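Local coordinates for SnoaL-like domain-containing protein (Catenulispora acidiphila, PDB 4H3U) that is of unknown function, has a ketosteroid isomerase-like fold, and may take part in trimethylamine metabolism, at residues A[31-36]-A[47-52]; A[76-79]-A[84-87]; A[90-95]-A[99-104]. All blocks are in the same frame, centred on the assembly; numbering follows the deposited sequence.

Contact 1: residues A[31-36]-A[47-52]; sequences VTAWAA and GTLFAA
The isobutyl end of L49 packs on helix 29-39 at A33 and W34. This is helix-to-loop packing in the ketosteroid isomerase-like fold, in which this helix lies against the curved sheet. L49 sits in a type I beta turn from G47 to F50, closed by the backbone bond from F50 N to G47 O at 3.0 Å. The turn leads from helix 43-47 into the short strand 50-51. The two L49 methyls take different partners. CD1 reaches the backbone of W34, at 3.8 Å from its CA. CD2 faces the methyl of A33, with A33 CB at 4.1 Å. CG of L49 is anti to its own carbonyl carbon (chi1 -58°), which sends the branch out from the turn toward the helix. The patch is small and held by apolar packing. W34 gives mainly its backbone and CB to L49. Its indole continues inward, with CG anti to the backbone N (chi1 170°), toward side chains of the sheet such as M120 and T122. Its NE1 makes a weak hydrogen bond to D134, and its ring meets W38 edge-to-face. F50 also turns inward, onto I131 and D134. Backbone hydrogen bonds between I131 and both L49 and A51 join the turn to strand 130-138. At the W34 side chain itself, the approach of L49 is looser, with CB of W34 4.3 Å from CD1 of L49.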
loop_
_atom_site.group_PDB
_atom_site.type_symbol
_atom_site.label_atom_id
_atom_site.label_comp_id
_atom_site.label_asym_id
_atom_site.label_seq_id
_atom_site.Cartn_x
_atom_site.Cartn_y
_atom_site.Cartn_z
ATOM N N VAL A 31 6.042 10.275 12.899
ATOM C CA VAL A 31 6.339 10.055 11.488
ATOM C C VAL A 31 7.777 10.480 11.177
ATOM O O VAL A 31 8.520 9.767 10.500
ATOM C CB VAL A 31 5.329 10.728 10.606
ATOM C CG1 VAL A 31 5.677 10.602 9.146
ATOM C CG2 VAL A 31 3.929 10.135 10.875
ATOM N N THR A 32 8.157 11.668 11.649
ATOM C CA THR A 32 9.521 12.148 11.432
ATOM C C THR A 32 10.523 11.176 12.077
ATOM O O THR A 32 11.557 10.877 11.474
ATOM C CB THR A 32 9.642 13.573 11.994
ATOM O OG1 THR A 32 8.656 14.370 11.351
ATOM C CG2 THR A 32 11.019 14.137 11.811
ATOM N N ALA A 33 10.214 10.666 13.269
ATOM C CA ALA A 33 11.088 9.747 13.968
ATOM C C ALA A 33 11.221 8.425 13.214
ATOM O O ALA A 33 12.292 7.844 13.108
ATOM C CB ALA A 33 10.630 9.490 15.385
ATOM N N TRP A 34 10.105 7.934 12.690
ATOM C CA TRP A 34 10.077 6.684 11.910
ATOM C C TRP A 34 10.945 6.817 10.648
ATOM O O TRP A 34 11.746 5.933 10.348
ATOM C CB TRP A 34 8.614 6.351 11.619
ATOM C CG TRP A 34 8.362 5.249 10.630
ATOM C CD1 TRP A 34 8.152 3.917 10.904
ATOM C CD2 TRP A 34 8.181 5.391 9.205
ATOM N NE1 TRP A 34 7.904 3.234 9.736
ATOM C CE2 TRP A 34 7.865 4.120 8.696
ATOM C CE3 TRP A 34 8.179 6.473 8.334
ATOM C CZ2 TRP A 34 7.584 3.914 7.365
ATOM C CZ3 TRP A 34 7.886 6.265 7.007
ATOM C CH2 TRP A 34 7.597 4.994 6.534
ATOM N N ALA A 35 10.782 7.933 9.942
ATOM C CA ALA A 35 11.592 8.159 8.736
ATOM C C ALA A 35 13.075 8.281 9.052
ATOM O O ALA A 35 13.921 7.730 8.322
ATOM C CB ALA A 35 11.114 9.357 7.957
ATOM N N ALA A 36 13.396 8.969 10.151
ATOM C CA ALA A 36 14.784 9.143 10.545
ATOM C C ALA A 36 15.388 7.783 10.949
ATOM O O ALA A 36 16.564 7.510 10.678
ATOM C CB ALA A 36 14.911 10.148 11.668
ATOM N N GLY A 47 13.219 0.069 16.408
ATOM C CA GLY A 47 12.542 -0.733 17.397
ATOM C C GLY A 47 12.033 0.003 18.618
ATOM O O GLY A 47 10.914 -0.283 19.122
ATOM N N THR A 48 12.786 0.967 19.118
ATOM C CA THR A 48 12.403 1.670 20.331
ATOM C C THR A 48 11.077 2.414 20.204
ATOM O O THR A 48 10.455 2.754 21.220
ATOM C CB THR A 48 13.544 2.606 20.799
ATOM O OG1 THR A 48 13.331 2.895 22.174
ATOM C CG2 THR A 48 13.619 3.867 19.983
ATOM N N LEU A 49 10.633 2.703 18.994
ATOM C CA LEU A 49 9.362 3.384 18.782
ATOM C C LEU A 49 8.139 2.520 19.045
ATOM O O LEU A 49 7.039 3.047 19.123
ATOM C CB LEU A 49 9.280 3.876 17.330
ATOM C CG LEU A 49 10.389 4.817 16.883
ATOM C CD1 LEU A 49 10.253 5.137 15.411
ATOM C CD2 LEU A 49 10.416 6.087 17.746
ATOM N N PHE A 50 8.314 1.206 19.162
ATOM C CA PHE A 50 7.226 0.254 19.222
ATOM C C PHE A 50 6.935 -0.305 20.602
ATOM O O PHE A 50 7.791 -0.477 21.453
ATOM C CB PHE A 50 7.541 -0.941 18.282
ATOM C CG PHE A 50 7.408 -0.584 16.826
ATOM C CD1 PHE A 50 6.277 -0.935 16.107
ATOM C CD2 PHE A 50 8.417 0.126 16.176
ATOM C CE1 PHE A 50 6.140 -0.578 14.790
ATOM C CE2 PHE A 50 8.257 0.505 14.858
ATOM C CZ PHE A 50 7.118 0.158 14.173
ATOM N N ALA A 51 5.639 -0.596 20.800
ATOM C CA ALA A 51 5.158 -1.262 21.984
ATOM C C ALA A 51 5.805 -2.626 22.125
ATOM O O ALA A 51 6.257 -3.231 21.139
ATOM C CB ALA A 51 3.645 -1.419 21.934
ATOM N N ALA A 52 5.743 -3.200 23.325
ATOM C CA ALA A 52 6.364 -4.464 23.586
ATOM C C ALA A 52 5.808 -5.572 22.708
ATOM O O ALA A 52 6.544 -6.487 22.321
ATOM C CB ALA A 52 6.224 -4.844 25.046
#

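Contact 2: residues A[76-79]-A[84-87]; sequences ARTD and NVHV. With CD (cadmium ion), chain E.
A tight helix-to-strand connection in the ketosteroid isomerase-like fold makes this contact, where helix 68-81 gives way to the outer strand 82-95. V85 fills the angle between them. Its CG2 methyl meets CG2 of T78 at 3.9 Å and OD1 of D79 at 3.8 Å, and both side chains lie across V85 at about a right angle. T78 turns its methyl to V85 because CG2 is anti to the backbone N. Its OG1 bonds back to W74 O, one helical turn earlier. W38 and Y105 also pack on T78 and V85, and the methyl contact is buried. The polar link runs through water 1. It accepts from V85 N at 3.0 Å and can donate to OD1 of D79 at 2.9 Å, though other acceptors compete for its protons. D79 OD1 also has a salt bridge to K75. The next residue of the strand, H86, takes no part in this packing and binds a cadmium ion. Its ND1 donates to N84 O at 2.8 Å, nearly in the ring plane, which fixes the turn of the imidazole. Cadmium takes three waters and two atoms from elsewhere as further ligands, and NE2 of H86 binds it at 2.3 Å.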
loop_
_atom_site.group_PDB
_atom_site.type_symbol
_atom_site.label_atom_id
_atom_site.label_comp_id
_atom_site.label_asym_id
_atom_site.label_seq_id
_atom_site.Cartn_x
_atom_site.Cartn_y
_atom_site.Cartn_z
ATOM N N ALA A 76 17.885 -4.051 10.549
ATOM C CA ALA A 76 19.182 -4.647 10.314
ATOM C C ALA A 76 19.202 -5.537 9.057
ATOM O O ALA A 76 20.132 -5.464 8.252
ATOM C CB ALA A 76 19.662 -5.426 11.532
ATOM N N ARG A 77 18.187 -6.361 8.880
ATOM C CA ARG A 77 18.082 -7.253 7.740
ATOM C C ARG A 77 17.942 -6.488 6.439
ATOM O O ARG A 77 18.512 -6.855 5.406
ATOM C CB ARG A 77 16.922 -8.214 7.934
ATOM C CG ARG A 77 17.115 -9.274 9.020
ATOM C CD ARG A 77 15.777 -9.861 9.550
ATOM N NE ARG A 77 14.930 -10.434 8.507
ATOM C CZ ARG A 77 13.635 -10.726 8.659
ATOM N NH1 ARG A 77 13.001 -10.414 9.798
ATOM N NH2 ARG A 77 12.952 -11.278 7.647
ATOM N N THR A 78 17.137 -5.440 6.473
ATOM C CA THR A 78 16.955 -4.614 5.300
ATOM C C THR A 78 18.298 -3.974 4.909
ATOM O O THR A 78 18.660 -3.995 3.730
ATOM C CB THR A 78 15.854 -3.566 5.549
ATOM O OG1 THR A 78 14.583 -4.204 5.795
ATOM C CG2 THR A 78 15.674 -2.693 4.380
ATOM N N ASP A 79 19.014 -3.423 5.880
ATOM C CA ASP A 79 20.327 -2.815 5.603
ATOM C C ASP A 79 21.344 -3.806 5.087
ATOM O O ASP A 79 22.227 -3.469 4.310
ATOM C CB ASP A 79 20.894 -2.128 6.836
ATOM C CG ASP A 79 20.180 -0.828 7.207
ATOM O OD1 ASP A 79 19.427 -0.287 6.377
ATOM O OD2 ASP A 79 20.484 -0.320 8.308
ATOM N N ASN A 84 22.100 2.177 1.327
ATOM C CA ASN A 84 21.553 3.535 1.275
ATOM C C ASN A 84 20.021 3.602 1.453
ATOM O O ASN A 84 19.369 4.412 0.813
ATOM C CB ASN A 84 21.985 4.267 -0.023
ATOM C CG ASN A 84 21.711 5.739 0.028
ATOM O OD1 ASN A 84 21.996 6.399 1.033
ATOM N ND2 ASN A 84 21.114 6.260 -1.023
ATOM N N VAL A 85 19.461 2.739 2.291
ATOM C CA VAL A 85 18.029 2.802 2.532
ATOM C C VAL A 85 17.669 4.209 3.030
ATOM O O VAL A 85 18.335 4.747 3.935
ATOM C CB VAL A 85 17.589 1.788 3.595
ATOM C CG1 VAL A 85 16.170 2.071 4.082
ATOM C CG2 VAL A 85 17.690 0.391 3.053
ATOM N N HIS A 86 16.687 4.818 2.395
ATOM C CA HIS A 86 16.247 6.131 2.808
ATOM C C HIS A 86 14.765 6.258 2.550
ATOM O O HIS A 86 14.251 5.791 1.543
ATOM C CB HIS A 86 17.084 7.256 2.176
ATOM C CG HIS A 86 17.055 7.326 0.687
ATOM N ND1 HIS A 86 17.674 6.405 -0.126
ATOM C CD2 HIS A 86 16.580 8.288 -0.138
ATOM C CE1 HIS A 86 17.495 6.754 -1.394
ATOM N NE2 HIS A 86 16.853 7.908 -1.424
ATOM N N VAL A 87 14.100 6.881 3.515
ATOM C CA VAL A 87 12.659 7.078 3.489
ATOM C C VAL A 87 12.365 8.551 3.718
ATOM O O VAL A 87 12.815 9.100 4.691
ATOM C CB VAL A 87 11.960 6.246 4.581
ATOM C CG1 VAL A 87 10.496 6.590 4.667
ATOM C CG2 VAL A 87 12.161 4.758 4.321
HETATM CD CD CD E . 16.342 9.275 -3.176
HETATM O O HOH W 1 20.852 0.717 4.063
HETATM O O HOH W 2 14.096 8.742 -2.956
HETATM O O HOH W 3 15.822 10.973 -1.831
HETATM O O HOH W 4 18.544 9.904 -3.366
#

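Contact 3: residues A[90-95]-A[99-104]; sequences TKAYRA and VTIEAV
T90 and K91 both send their backbone N-H to one acceptor, E102 O. The T90 N to E102 O bond is 2.8 Å and the K91 N to E102 O bond 3.2 Å. Two residues facing one make a classic beta bulge. Beyond it the strands pair regularly. E102 N bonds to K91 O, and Y93 and T100 form a reciprocal hydrogen-bonded pair. A92-I101 and R94-V99 are non-hydrogen-bonded pairs, and A92 CA comes to 3.1 Å from T100 O in a CA-H...O contact. Water 5 joins T90 OG1 to A103 O beside the bulge.

These are strands 82-95 and 98-109, the antiparallel hairpin at one edge of the mixed sheet of this ketosteroid isomerase-like fold. Their axes run at 170°.

Polar side chains gather on the face of K91, Y93, T100 and E102. Y93 is modelled in two conformers. In one, its ring lies against T100, with CE1 of Y93 3.4 Å from CB of T100, and T100 O over one ring face. Its OH there donates to E102 OE2 at 2.8 Å, on the anti side of the carboxylate, and the ring and carboxylate planes are 85° apart. K91 lies alongside E102, its CD 3.7 Å from OE2, while the ammonium stays farther off. This face meets the second subunit: OE1 of E102 bonds to Q135 of that chain, T100 OG1 bonds to T100 of that chain, and Y93 stacks on its H98.

On the other face, with R94 at its end, A92, V99 and I101 pack against V31 of helix 29-39. The R94 guanidinium lies flat over a methyl, with V99 CG2 3.5 Å from CZ; a bend at chi3 (-69°) folds it back. R94 NH2 is also bonded to T126 and G96.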
loop_
_atom_site.group_PDB
_atom_site.type_symbol
_atom_site.label_atom_id
_atom_site.label_comp_id
_atom_site.label_asym_id
_atom_site.label_seq_id
_atom_site.Cartn_x
_atom_site.Cartn_y
_atom_site.Cartn_z
ATOM N N THR A 90 6.388 12.374 2.120
ATOM C CA THR A 90 5.650 13.183 1.165
ATOM C C THR A 90 4.554 13.937 1.896
ATOM O O THR A 90 4.455 15.170 1.784
ATOM C CB THR A 90 5.064 12.331 0.044
ATOM O OG1 THR A 90 6.117 11.582 -0.557
ATOM C CG2 THR A 90 4.409 13.206 -1.009
ATOM N N LYS A 91 3.730 13.213 2.665
ATOM C CA LYS A 91 2.710 13.822 3.509
ATOM C C LYS A 91 2.248 12.792 4.518
ATOM O O LYS A 91 2.478 11.621 4.326
ATOM C CB LYS A 91 1.558 14.406 2.709
ATOM C CG LYS A 91 0.772 13.375 1.987
ATOM C CD LYS A 91 -0.414 13.897 1.157
ATOM C CE LYS A 91 0.036 14.758 0.002
ATOM N NZ LYS A 91 -1.169 15.250 -0.732
ATOM N N ALA A 92 1.665 13.240 5.601
ATOM C CA ALA A 92 1.157 12.341 6.590
ATOM C C ALA A 92 -0.004 13.005 7.285
ATOM O O ALA A 92 -0.063 14.229 7.354
ATOM C CB ALA A 92 2.233 11.933 7.585
ATOM N N TYR A 93 -0.925 12.199 7.823
ATOM C CA TYR A 93 -2.144 12.688 8.438
ATOM C C TYR A 93 -2.677 11.715 9.493
ATOM O O TYR A 93 -2.747 10.518 9.265
ATOM C CB TYR A 93 -3.152 13.021 7.322
ATOM C CG TYR A 93 -3.146 12.111 6.078
ATOM C CD1 TYR A 93 -4.017 11.023 5.965
ATOM C CD2 TYR A 93 -2.276 12.374 5.005
ATOM C CE1 TYR A 93 -3.987 10.227 4.839
ATOM C CE2 TYR A 93 -2.270 11.582 3.882
ATOM C CZ TYR A 93 -3.123 10.507 3.809
ATOM O OH TYR A 93 -3.135 9.714 2.703
ATOM N N ARG A 94 -3.120 12.256 10.627
ATOM C CA ARG A 94 -3.587 11.514 11.782
ATOM C C ARG A 94 -5.107 11.615 11.890
ATOM O O ARG A 94 -5.670 12.692 11.735
ATOM C CB ARG A 94 -3.006 12.141 13.106
ATOM C CG ARG A 94 -3.549 11.429 14.346
ATOM C CD ARG A 94 -2.976 11.870 15.682
ATOM N NE ARG A 94 -1.576 11.485 15.850
ATOM C CZ ARG A 94 -1.116 10.311 16.291
ATOM N NH1 ARG A 94 0.192 10.161 16.442
ATOM N NH2 ARG A 94 -1.913 9.286 16.561
ATOM N N ALA A 95 -5.717 10.490 12.242
ATOM C CA ALA A 95 -7.137 10.350 12.545
ATOM C C ALA A 95 -7.169 9.525 13.834
ATOM O O ALA A 95 -7.105 8.310 13.815
ATOM C CB ALA A 95 -7.890 9.679 11.414
ATOM N N VAL A 99 -2.403 6.816 11.989
ATOM C CA VAL A 99 -1.593 7.734 11.213
ATOM C C VAL A 99 -1.345 7.069 9.843
ATOM O O VAL A 99 -0.983 5.900 9.748
ATOM C CB VAL A 99 -0.248 8.026 11.917
ATOM C CG1 VAL A 99 0.628 8.917 11.076
ATOM C CG2 VAL A 99 -0.464 8.646 13.293
ATOM N N THR A 100 -1.540 7.860 8.798
ATOM C CA THR A 100 -1.236 7.444 7.444
ATOM C C THR A 100 -0.044 8.223 6.941
ATOM O O THR A 100 -0.009 9.462 7.072
ATOM C CB THR A 100 -2.439 7.664 6.537
ATOM O OG1 THR A 100 -3.546 6.949 7.051
ATOM C CG2 THR A 100 -2.127 7.275 5.104
ATOM N N ILE A 101 0.916 7.505 6.349
ATOM C CA ILE A 101 2.108 8.099 5.809
ATOM C C ILE A 101 2.219 7.815 4.331
ATOM O O ILE A 101 2.142 6.655 3.927
ATOM C CB ILE A 101 3.362 7.543 6.498
ATOM C CG1 ILE A 101 3.316 7.677 8.014
ATOM C CG2 ILE A 101 4.620 8.219 5.951
ATOM C CD1 ILE A 101 4.379 6.898 8.749
ATOM N N GLU A 102 2.381 8.855 3.525
ATOM C CA GLU A 102 2.757 8.720 2.129
ATOM C C GLU A 102 4.262 9.087 2.096
ATOM O O GLU A 102 4.666 10.208 2.453
ATOM C CB GLU A 102 1.968 9.646 1.224
ATOM C CG GLU A 102 0.520 9.269 1.194
ATOM C CD GLU A 102 -0.340 10.051 0.224
ATOM O OE1 GLU A 102 0.078 10.213 -0.954
ATOM O OE2 GLU A 102 -1.479 10.433 0.614
ATOM N N ALA A 103 5.094 8.134 1.709
ATOM C CA ALA A 103 6.539 8.300 1.699
ATOM C C ALA A 103 7.118 7.844 0.411
ATOM O O ALA A 103 6.417 7.332 -0.466
ATOM C CB ALA A 103 7.147 7.481 2.823
ATOM N N VAL A 104 8.419 8.091 0.247
ATOM C CA VAL A 104 9.203 7.503 -0.839
ATOM C C VAL A 104 10.282 6.667 -0.178
ATOM O O VAL A 104 11.025 7.143 0.670
ATOM C CB VAL A 104 9.831 8.557 -1.785
ATOM C CG1 VAL A 104 10.706 7.898 -2.849
ATOM C CG2 VAL A 104 8.742 9.375 -2.439
HETATM O O HOH W 5 5.008 9.459 -1.888
HETATM O O HOH W 6 -4.548 8.727 9.179
#

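How the contacts relate
The contacts follow one another along the chain: contact 1, then contact 2, then contact 3. Centres of contacts 1 and 2 are about 14 Å apart, as are those of contacts 1 and 3. Contacts 2 and 3 are about 20 Å apart, on opposite sides of the chain's centre, and share strand 82-95. Helix 29-39 joins all three: W34 packs on V87 of contact 2 and on I101 of contact 3. V87 also touches A103 on the neighbouring strand 98-109. One apolar core therefore runs between helix and sheet, while the other face of the hairpin in contact 3 meets the second subunit.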